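Local structure of lyase/mutase (Burkholderia cenocepacia, 4LSB) at residues I135-A146 against A180-A190; F159-L169 against A190-I198. The protein is a putative lyase or mutase of the phosphoenolpyruvate phosphomutase family, with a TIM-barrel fold and a bound magnesium ion. One frame throughout, in Å; residues are numbered along the deposited sequence.

Contact 1. Residues I135-A146 against A180-A190; sequences IYARDASVERIA and ARLVAYRDAGA
Arg-181 reaches to the loop before helix 138-153 and holds the Tyr-136 carbonyl. Arg-181 NH2 lies 3.0 Å from Tyr-136 O, in the carbonyl plane, but the oxygen is tilted from the guanidinium plane and the bond is bent (132° at the hydrogen). Arg-181 NH1 adds weak bonds to the same oxygen and to Ser-141 OG, and a straighter one, in the guanidinium plane, to Tyr-185 OH at 3.1 Å. The extended chain from CG to NE allows this reach. Ile-135 CG2 covers one face of the Arg-181 guanidinium, 3.7 Å from Arg-181 CZ. The bent chain of Arg-138 lays its NH2 3.3 Å from Ala-180 CB, with the Arg-138 and Arg-181 guanidinium planes 70° apart. The helices are neighbours on the outside of the TIM barrel; the axes of residues 138-146 and 180-187 come within 9.2 Å and cross at -35°. Between them Val-142 CG2 meets Ala-184 CB and Tyr-185 CE1, and Val-142 CG1 meets Ala-188 CB. Ile-145 CG1 lies over one face of the Tyr-185 ring, and Ile-145 CG2 touches the CB atoms of Ala-188 and Ala-190. In the second shell, Asp-126 bonds Tyr-185 OH, and Asp-177 salt-bridges Arg-181 NE, helping fix the guanidinium.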
loop_
_atom_site.group_PDB
_atom_site.type_symbol
_atom_site.label_atom_id
_atom_site.label_comp_id
_atom_site.label_asym_id
_atom_site.label_seq_id
_atom_site.Cartn_x
_atom_site.Cartn_y
_atom_site.Cartn_z
ATOM N N ILE B 135 -18.384 -15.316 20.258
ATOM C CA ILE B 135 -19.354 -15.483 19.168
ATOM C C ILE B 135 -20.722 -15.141 19.741
ATOM O O ILE B 135 -21.063 -15.622 20.818
ATOM C CB ILE B 135 -19.406 -16.938 18.633
ATOM C CG1 ILE B 135 -18.040 -17.401 18.159
ATOM C CG2 ILE B 135 -20.431 -17.074 17.511
ATOM C CD1 ILE B 135 -17.538 -16.804 16.846
ATOM N N TYR B 136 -21.494 -14.312 19.037
ATOM C CA TYR B 136 -22.850 -13.980 19.475
ATOM C C TYR B 136 -23.699 -15.241 19.620
ATOM O O TYR B 136 -23.577 -16.170 18.839
ATOM C CB TYR B 136 -23.589 -13.017 18.507
ATOM C CG TYR B 136 -23.007 -11.631 18.415
ATOM C CD1 TYR B 136 -23.268 -10.650 19.390
ATOM C CD2 TYR B 136 -22.203 -11.293 17.360
ATOM C CE1 TYR B 136 -22.703 -9.393 19.295
ATOM C CE2 TYR B 136 -21.639 -10.047 17.255
ATOM C CZ TYR B 136 -21.891 -9.089 18.205
ATOM O OH TYR B 136 -21.271 -7.878 18.057
ATOM N N ALA B 137 -24.612 -15.249 20.593
ATOM C CA ALA B 137 -25.611 -16.325 20.680
ATOM C C ALA B 137 -26.440 -16.444 19.383
ATOM O O ALA B 137 -26.724 -15.442 18.712
ATOM C CB ALA B 137 -26.510 -16.117 21.891
ATOM N N ARG B 138 -26.848 -17.664 19.055
ATOM C CA ARG B 138 -27.610 -17.955 17.829
ATOM C C ARG B 138 -28.777 -17.007 17.575
ATOM O O ARG B 138 -28.992 -16.540 16.455
ATOM C CB ARG B 138 -28.145 -19.399 17.871
ATOM C CG ARG B 138 -28.948 -19.906 16.659
ATOM C CD ARG B 138 -28.077 -20.590 15.589
ATOM N NE ARG B 138 -27.754 -22.020 15.834
ATOM C CZ ARG B 138 -28.525 -23.050 15.467
ATOM N NH1 ARG B 138 -29.693 -22.845 14.854
ATOM N NH2 ARG B 138 -28.151 -24.300 15.713
ATOM N N ASP B 139 -29.570 -16.769 18.603
ATOM C CA ASP B 139 -30.717 -15.875 18.463
ATOM C C ASP B 139 -30.316 -14.505 18.082
ATOM O O ASP B 139 -30.865 -13.903 17.151
ATOM C CB ASP B 139 -31.426 -15.718 19.813
ATOM C CG ASP B 139 -32.421 -16.784 20.058
ATOM O OD1 ASP B 139 -32.717 -17.553 19.105
ATOM O OD2 ASP B 139 -32.923 -16.834 21.206
ATOM N N ALA B 140 -29.413 -13.963 18.881
ATOM C CA ALA B 140 -28.940 -12.631 18.660
ATOM C C ALA B 140 -28.257 -12.526 17.300
ATOM O O ALA B 140 -28.418 -11.509 16.620
ATOM C CB ALA B 140 -27.997 -12.206 19.758
ATOM N N SER B 141 -27.475 -13.542 16.929
ATOM C CA SER B 141 -26.808 -13.546 15.623
ATOM C C SER B 141 -27.766 -13.459 14.442
ATOM O O SER B 141 -27.553 -12.691 13.517
ATOM C CB SER B 141 -25.975 -14.804 15.437
ATOM O OG SER B 141 -24.838 -14.765 16.266
ATOM N N VAL B 142 -28.765 -14.317 14.450
ATOM C CA VAL B 142 -29.814 -14.326 13.441
ATOM C C VAL B 142 -30.586 -13.018 13.426
ATOM O O VAL B 142 -30.884 -12.505 12.358
ATOM C CB VAL B 142 -30.798 -15.488 13.693
ATOM C CG1 VAL B 142 -31.934 -15.452 12.705
ATOM C CG2 VAL B 142 -30.088 -16.836 13.573
ATOM N N GLU B 143 -30.950 -12.470 14.593
ATOM C CA GLU B 143 -31.652 -11.168 14.594
ATOM C C GLU B 143 -30.821 -10.084 13.923
ATOM O O GLU B 143 -31.342 -9.216 13.162
ATOM C CB GLU B 143 -31.943 -10.704 16.017
ATOM C CG GLU B 143 -33.397 -10.648 16.385
ATOM C CD GLU B 143 -33.606 -9.904 17.711
ATOM O OE1 GLU B 143 -34.563 -9.090 17.784
ATOM O OE2 GLU B 143 -32.798 -10.113 18.656
ATOM N N ARG B 144 -29.523 -10.132 14.225
ATOM C CA ARG B 144 -28.549 -9.249 13.567
ATOM C C ARG B 144 -28.574 -9.390 12.039
ATOM O O ARG B 144 -28.669 -8.397 11.318
ATOM C CB ARG B 144 -27.132 -9.491 14.095
ATOM C CG ARG B 144 -26.870 -8.902 15.482
ATOM C CD ARG B 144 -25.676 -9.587 16.119
ATOM N NE ARG B 144 -24.510 -9.585 15.229
ATOM C CZ ARG B 144 -23.683 -8.559 15.077
ATOM N NH1 ARG B 144 -23.855 -7.410 15.767
ATOM N NH2 ARG B 144 -22.658 -8.676 14.273
ATOM N N ILE B 145 -28.437 -10.608 11.535
ATOM C CA ILE B 145 -28.462 -10.818 10.066
ATOM C C ILE B 145 -29.827 -10.421 9.477
ATOM O O ILE B 145 -29.916 -9.836 8.407
ATOM C CB ILE B 145 -28.122 -12.280 9.697
ATOM C CG1 ILE B 145 -26.668 -12.575 10.038
ATOM C CG2 ILE B 145 -28.401 -12.566 8.214
ATOM C CD1 ILE B 145 -25.638 -11.706 9.347
ATOM N N ALA B 146 -30.896 -10.685 10.206
ATOM C CA ALA B 146 -32.222 -10.295 9.746
ATOM C C ALA B 146 -32.354 -8.759 9.522
ATOM O O ALA B 146 -32.980 -8.284 8.566
ATOM C CB ALA B 146 -33.261 -10.767 10.735
ATOM N N ALA B 180 -25.049 -25.027 11.110
ATOM C CA ALA B 180 -26.387 -24.674 11.571
ATOM C C ALA B 180 -26.545 -23.175 11.551
ATOM O O ALA B 180 -27.565 -22.660 11.156
ATOM C CB ALA B 180 -26.654 -25.222 12.953
ATOM N N ARG B 181 -25.538 -22.457 12.016
ATOM C CA ARG B 181 -25.557 -20.970 11.957
ATOM C C ARG B 181 -25.726 -20.475 10.516
ATOM O O ARG B 181 -26.567 -19.592 10.209
ATOM C CB ARG B 181 -24.269 -20.435 12.558
ATOM C CG ARG B 181 -24.253 -20.505 14.095
ATOM C CD ARG B 181 -22.926 -20.011 14.664
ATOM N NE ARG B 181 -23.016 -19.963 16.128
ATOM C CZ ARG B 181 -23.558 -18.978 16.840
ATOM N NH1 ARG B 181 -24.044 -17.890 16.254
ATOM N NH2 ARG B 181 -23.591 -19.068 18.162
ATOM N N LEU B 182 -24.940 -21.044 9.605
ATOM C CA LEU B 182 -24.969 -20.580 8.217
ATOM C C LEU B 182 -26.310 -20.831 7.623
ATOM O O LEU B 182 -26.822 -20.016 6.883
ATOM C CB LEU B 182 -23.906 -21.214 7.320
ATOM C CG LEU B 182 -22.467 -20.878 7.650
ATOM C CD1 LEU B 182 -21.547 -21.599 6.667
ATOM C CD2 LEU B 182 -22.211 -19.388 7.579
ATOM N N VAL B 183 -26.875 -21.993 7.920
ATOM C CA VAL B 183 -28.224 -22.304 7.452
ATOM C C VAL B 183 -29.268 -21.310 8.052
ATOM O O VAL B 183 -30.202 -20.875 7.391
ATOM C CB VAL B 183 -28.587 -23.755 7.854
ATOM C CG1 VAL B 183 -30.081 -23.999 7.688
ATOM C CG2 VAL B 183 -27.776 -24.732 7.032
ATOM N N ALA B 184 -29.061 -20.936 9.294
ATOM C CA ALA B 184 -29.991 -20.018 9.950
ATOM C C ALA B 184 -29.877 -18.599 9.350
ATOM O O ALA B 184 -30.881 -17.893 9.204
ATOM C CB ALA B 184 -29.744 -19.986 11.431
ATOM N N TYR B 185 -28.655 -18.210 9.037
ATOM C CA TYR B 185 -28.391 -16.947 8.365
ATOM C C TYR B 185 -28.991 -16.939 6.940
ATOM O O TYR B 185 -29.571 -15.947 6.531
ATOM C CB TYR B 185 -26.878 -16.656 8.340
ATOM C CG TYR B 185 -26.149 -16.663 9.686
ATOM C CD1 TYR B 185 -26.852 -16.564 10.909
ATOM C CD2 TYR B 185 -24.760 -16.749 9.754
ATOM C CE1 TYR B 185 -26.187 -16.564 12.145
ATOM C CE2 TYR B 185 -24.098 -16.726 10.968
ATOM C CZ TYR B 185 -24.823 -16.627 12.176
ATOM O OH TYR B 185 -24.177 -16.658 13.393
ATOM N N ARG B 186 -28.871 -18.046 6.215
ATOM C CA ARG B 186 -29.479 -18.205 4.897
ATOM C C ARG B 186 -31.003 -18.060 5.055
ATOM O O ARG B 186 -31.659 -17.359 4.286
ATOM C CB ARG B 186 -29.135 -19.579 4.311
ATOM C CG ARG B 186 -29.685 -19.828 2.927
ATOM C CD ARG B 186 -29.875 -21.299 2.689
ATOM N NE ARG B 186 -31.018 -21.851 3.430
ATOM C CZ ARG B 186 -31.115 -23.117 3.820
ATOM N NH1 ARG B 186 -30.140 -23.966 3.571
ATOM N NH2 ARG B 186 -32.202 -23.549 4.459
ATOM N N ASP B 187 -31.567 -18.715 6.074
ATOM C CA ASP B 187 -33.014 -18.655 6.235
ATOM C C ASP B 187 -33.484 -17.265 6.636
ATOM O O ASP B 187 -34.582 -16.866 6.291
ATOM C CB ASP B 187 -33.500 -19.689 7.238
ATOM C CG ASP B 187 -33.388 -21.082 6.709
ATOM O OD1 ASP B 187 -33.140 -21.254 5.495
ATOM O OD2 ASP B 187 -33.510 -22.015 7.538
ATOM N N ALA B 188 -32.625 -16.521 7.318
ATOM C CA ALA B 188 -32.917 -15.131 7.577
ATOM C C ALA B 188 -32.815 -14.185 6.362
ATOM O O ALA B 188 -33.231 -13.045 6.479
ATOM C CB ALA B 188 -32.074 -14.634 8.726
ATOM N N GLY B 189 -32.241 -14.644 5.240
ATOM C CA GLY B 189 -32.205 -13.900 3.960
ATOM C C GLY B 189 -30.793 -13.595 3.432
ATOM O O GLY B 189 -30.608 -12.879 2.450
ATOM N N ALA B 190 -29.764 -14.058 4.137
ATOM C CA ALA B 190 -28.372 -13.852 3.637
ATOM C C ALA B 190 -28.181 -14.435 2.226
ATOM O O ALA B 190 -28.707 -15.489 1.891
ATOM C CB ALA B 190 -27.363 -14.413 4.625
#

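Contact 2. Residues F159-L169 against A190-I198; sequences FTLTARCENYL and ADVLYAPGI
The Tyr-168 ring carries Ile-198 CG1 over the centre of one face, a CH-pi contact 3.5 Å from the centroid. The Tyr-194 ring has Pro-196 CD over one face and Thr-162 CG2 at its edge. Tyr-194 OH lies over one face of the Arg-164 guanidinium, whose plane is 50° from the ring. Arg-164 runs alongside, with its CG 3.4 Å from Tyr-194 CD2. The bend at chi3 turns the guanidinium to Glu-166, one oxygen each for NE and NH2. Arg-164 NE is 2.7 Å from Glu-166 OE2; the oxygen is in the guanidinium plane, but NE approaches from above the carboxylate plane. Strands 160-164 and 192-194 are parallel barrel neighbours in a beta-alpha-beta unit with helix 175-187. Their ladder runs Ala-163 N to Val-192 O, Tyr-194 N to Ala-163 O and Cys-165 N to Tyr-194 O. Leu-161 O accepts from Asp-191 N and Val-192 N. Asp-191 OD2 takes the Leu-161 N-H with its anti lone pair (2.8 Å, 164°) and salt-bridges Arg-153. A water bonds Cys-165 O, Tyr-168 N and Pro-196 O. The aspartate thus extends the ladder at one end, the water bridges the two segments at the other, and the two-point salt bridge limits guanidinium rotation.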
loop_
_atom_site.group_PDB
_atom_site.type_symbol
_atom_site.label_atom_id
_atom_site.label_comp_id
_atom_site.label_asym_id
_atom_site.label_seq_id
_atom_site.Cartn_x
_atom_site.Cartn_y
_atom_site.Cartn_z
ATOM N N PHE B 159 -28.450 -5.897 -3.192
ATOM C CA PHE B 159 -27.250 -5.843 -2.343
ATOM C C PHE B 159 -26.958 -7.269 -1.912
ATOM O O PHE B 159 -27.860 -7.963 -1.399
ATOM C CB PHE B 159 -27.469 -4.928 -1.146
ATOM C CG PHE B 159 -26.259 -4.787 -0.231
ATOM C CD1 PHE B 159 -25.974 -5.741 0.733
ATOM C CD2 PHE B 159 -25.443 -3.676 -0.327
ATOM C CE1 PHE B 159 -24.892 -5.591 1.555
ATOM C CE2 PHE B 159 -24.357 -3.534 0.478
ATOM C CZ PHE B 159 -24.075 -4.501 1.430
ATOM N N THR B 160 -25.749 -7.737 -2.198
ATOM C CA THR B 160 -25.377 -9.120 -1.913
ATOM C C THR B 160 -24.769 -9.214 -0.533
ATOM O O THR B 160 -23.619 -8.785 -0.316
ATOM C CB THR B 160 -24.395 -9.684 -2.937
ATOM O OG1 THR B 160 -25.031 -9.686 -4.209
ATOM C CG2 THR B 160 -23.983 -11.100 -2.554
ATOM N N LEU B 161 -25.599 -9.694 0.417
ATOM C CA LEU B 161 -25.216 -9.841 1.809
ATOM C C LEU B 161 -24.537 -11.179 2.093
ATOM O O LEU B 161 -25.116 -12.232 1.898
ATOM C CB LEU B 161 -26.365 -9.645 2.799
ATOM C CG LEU B 161 -25.968 -9.788 4.283
ATOM C CD1 LEU B 161 -25.187 -8.609 4.823
ATOM C CD2 LEU B 161 -27.187 -10.003 5.180
ATOM N N THR B 162 -23.297 -11.088 2.570
ATOM C CA THR B 162 -22.560 -12.267 3.036
ATOM C C THR B 162 -22.674 -12.332 4.563
ATOM O O THR B 162 -22.302 -11.393 5.254
ATOM C CB THR B 162 -21.089 -12.226 2.598
ATOM O OG1 THR B 162 -20.985 -12.161 1.184
ATOM C CG2 THR B 162 -20.361 -13.475 3.063
ATOM N N ALA B 163 -23.194 -13.449 5.084
ATOM C CA ALA B 163 -23.253 -13.685 6.492
ATOM C C ALA B 163 -22.078 -14.597 6.862
ATOM O O ALA B 163 -21.879 -15.649 6.226
ATOM C CB ALA B 163 -24.575 -14.355 6.861
ATOM N N ARG B 164 -21.259 -14.118 7.795
ATOM C CA ARG B 164 -20.086 -14.847 8.304
ATOM C C ARG B 164 -20.302 -15.504 9.667
ATOM O O ARG B 164 -20.842 -14.916 10.619
ATOM C CB ARG B 164 -18.876 -13.909 8.391
ATOM C CG ARG B 164 -18.160 -13.706 7.060
ATOM C CD ARG B 164 -17.042 -12.681 7.068
ATOM N NE ARG B 164 -15.993 -13.023 8.018
ATOM C CZ ARG B 164 -14.784 -12.503 8.010
ATOM N NH1 ARG B 164 -14.403 -11.638 7.087
ATOM N NH2 ARG B 164 -13.934 -12.865 8.936
ATOM N N CYS B 165 -19.851 -16.736 9.762
ATOM C CA CYS B 165 -19.764 -17.446 11.040
ATOM C C CYS B 165 -18.287 -17.643 11.381
ATOM O O CYS B 165 -17.519 -18.270 10.616
ATOM C CB CYS B 165 -20.503 -18.773 11.018
ATOM S SG CYS B 165 -20.202 -19.693 12.545
ATOM N N GLU B 166 -17.889 -17.094 12.524
ATOM C CA GLU B 166 -16.485 -16.963 12.835
ATOM C C GLU B 166 -15.948 -18.062 13.756
ATOM O O GLU B 166 -14.827 -17.968 14.226
ATOM C CB GLU B 166 -16.220 -15.590 13.444
ATOM C CG GLU B 166 -16.659 -14.456 12.567
ATOM C CD GLU B 166 -15.861 -14.360 11.279
ATOM O OE1 GLU B 166 -14.658 -14.032 11.359
ATOM O OE2 GLU B 166 -16.424 -14.595 10.184
ATOM N N ASN B 167 -16.766 -19.074 13.988
ATOM C CA ASN B 167 -16.454 -20.176 14.895
ATOM C C ASN B 167 -15.038 -20.685 14.817
ATOM O O ASN B 167 -14.352 -20.790 15.855
ATOM C CB ASN B 167 -17.388 -21.334 14.647
ATOM C CG ASN B 167 -18.655 -21.262 15.468
ATOM O OD1 ASN B 167 -18.783 -20.444 16.372
ATOM N ND2 ASN B 167 -19.593 -22.120 15.153
ATOM N N TYR B 168 -14.593 -20.988 13.596
ATOM C CA TYR B 168 -13.294 -21.622 13.398
ATOM C C TYR B 168 -12.135 -20.687 13.657
ATOM O O TYR B 168 -11.004 -21.160 13.784
ATOM C CB TYR B 168 -13.167 -22.217 11.977
ATOM C CG TYR B 168 -13.798 -23.587 11.810
ATOM C CD1 TYR B 168 -15.177 -23.789 11.973
ATOM C CD2 TYR B 168 -13.016 -24.689 11.469
ATOM C CE1 TYR B 168 -15.745 -25.036 11.808
ATOM C CE2 TYR B 168 -13.570 -25.943 11.300
ATOM C CZ TYR B 168 -14.915 -26.127 11.465
ATOM O OH TYR B 168 -15.426 -27.366 11.296
ATOM N N LEU B 169 -12.380 -19.376 13.693
ATOM C CA LEU B 169 -11.323 -18.434 14.059
ATOM C C LEU B 169 -11.221 -18.197 15.586
ATOM O O LEU B 169 -10.284 -17.522 16.035
ATOM C CB LEU B 169 -11.466 -17.100 13.336
ATOM C CG LEU B 169 -11.621 -17.118 11.802
ATOM C CD1 LEU B 169 -11.712 -15.680 11.310
ATOM C CD2 LEU B 169 -10.486 -17.835 11.082
ATOM N N ALA B 190 -29.764 -14.058 4.137
ATOM C CA ALA B 190 -28.372 -13.852 3.637
ATOM C C ALA B 190 -28.181 -14.435 2.226
ATOM O O ALA B 190 -28.707 -15.489 1.891
ATOM C CB ALA B 190 -27.363 -14.413 4.625
ATOM N N ASP B 191 -27.445 -13.740 1.365
ATOM C CA ASP B 191 -27.306 -14.197 -0.022
ATOM C C ASP B 191 -26.136 -15.122 -0.213
ATOM O O ASP B 191 -26.146 -15.972 -1.086
ATOM C CB ASP B 191 -27.110 -12.977 -0.912
ATOM C CG ASP B 191 -28.250 -11.999 -0.783
ATOM O OD1 ASP B 191 -29.351 -12.328 -1.272
ATOM O OD2 ASP B 191 -28.063 -10.914 -0.198
ATOM N N VAL B 192 -25.099 -14.943 0.603
ATOM C CA VAL B 192 -23.859 -15.702 0.474
ATOM C C VAL B 192 -23.438 -16.064 1.871
ATOM O O VAL B 192 -23.666 -15.286 2.802
ATOM C CB VAL B 192 -22.739 -14.900 -0.200
ATOM C CG1 VAL B 192 -21.480 -15.753 -0.326
ATOM C CG2 VAL B 192 -23.179 -14.366 -1.546
ATOM N N LEU B 193 -22.964 -17.288 2.053
ATOM C CA LEU B 193 -22.612 -17.771 3.390
ATOM C C LEU B 193 -21.098 -18.052 3.453
ATOM O O LEU B 193 -20.512 -18.540 2.525
ATOM C CB LEU B 193 -23.380 -19.053 3.768
ATOM C CG LEU B 193 -24.885 -18.930 3.993
ATOM C CD1 LEU B 193 -25.238 -17.846 5.010
ATOM C CD2 LEU B 193 -25.559 -18.700 2.652
ATOM N N TYR B 194 -20.479 -17.755 4.580
ATOM C CA TYR B 194 -19.008 -17.821 4.654
ATOM C C TYR B 194 -18.556 -18.178 6.084
ATOM O O TYR B 194 -18.890 -17.458 7.024
ATOM C CB TYR B 194 -18.447 -16.485 4.201
ATOM C CG TYR B 194 -16.935 -16.148 4.346
ATOM C CD1 TYR B 194 -15.936 -17.104 4.455
ATOM C CD2 TYR B 194 -16.538 -14.827 4.281
ATOM C CE1 TYR B 194 -14.594 -16.738 4.556
ATOM C CE2 TYR B 194 -15.223 -14.464 4.383
ATOM C CZ TYR B 194 -14.255 -15.429 4.521
ATOM O OH TYR B 194 -12.950 -14.980 4.600
ATOM N N ALA B 195 -17.808 -19.285 6.206
ATOM C CA ALA B 195 -17.164 -19.685 7.486
ATOM C C ALA B 195 -15.630 -19.683 7.369
ATOM O O ALA B 195 -15.057 -20.667 6.962
ATOM C CB ALA B 195 -17.641 -21.062 7.882
ATOM N N PRO B 196 -14.971 -18.576 7.711
ATOM C CA PRO B 196 -13.533 -18.550 7.536
ATOM C C PRO B 196 -12.856 -19.537 8.488
ATOM O O PRO B 196 -13.344 -19.773 9.596
ATOM C CB PRO B 196 -13.158 -17.102 7.828
ATOM C CG PRO B 196 -14.298 -16.555 8.598
ATOM C CD PRO B 196 -15.493 -17.292 8.205
ATOM N N GLY B 197 -11.778 -20.158 8.028
ATOM C CA GLY B 197 -11.153 -21.220 8.851
ATOM C C GLY B 197 -11.464 -22.654 8.506
ATOM O O GLY B 197 -10.675 -23.530 8.831
ATOM N N ILE B 198 -12.600 -22.933 7.873
ATOM C CA ILE B 198 -12.845 -24.253 7.293
ATOM C C ILE B 198 -12.040 -24.438 5.983
ATOM O O ILE B 198 -12.269 -23.757 4.972
ATOM C CB ILE B 198 -14.328 -24.520 7.032
ATOM C CG1 ILE B 198 -15.151 -24.212 8.269
ATOM C CG2 ILE B 198 -14.535 -25.974 6.631
ATOM C CD1 ILE B 198 -16.552 -24.765 8.200
HETATM O O HOH W 1 -15.648 -20.175 10.989
#

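Overall arrangement
The contacts lie in adjoining layers of one barrel sector, their centres about 10 Å apart. Contact 1 pairs two outer helices; contact 2 pairs two strands inside them. Their segments alternate along the chain and share Ala-190, where the second helix has ended and its strand is about to begin. The layers touch directly: Tyr-185 CB is 3.6 Å from Ala-163 CB, Arg-181 CD is 3.5 Å from Cys-165 SG, and Leu-182 O is 3.3 Å from Leu-193 CD1. Contact 2 is nearer the magnesium ion, with the Arg-164 side chain about 6 Å from it. In contact 1 the side chain of Tyr-136 is about 12 Å from the bound magnesium ion. Ser-58 and Glu-97 belong to the magnesium site.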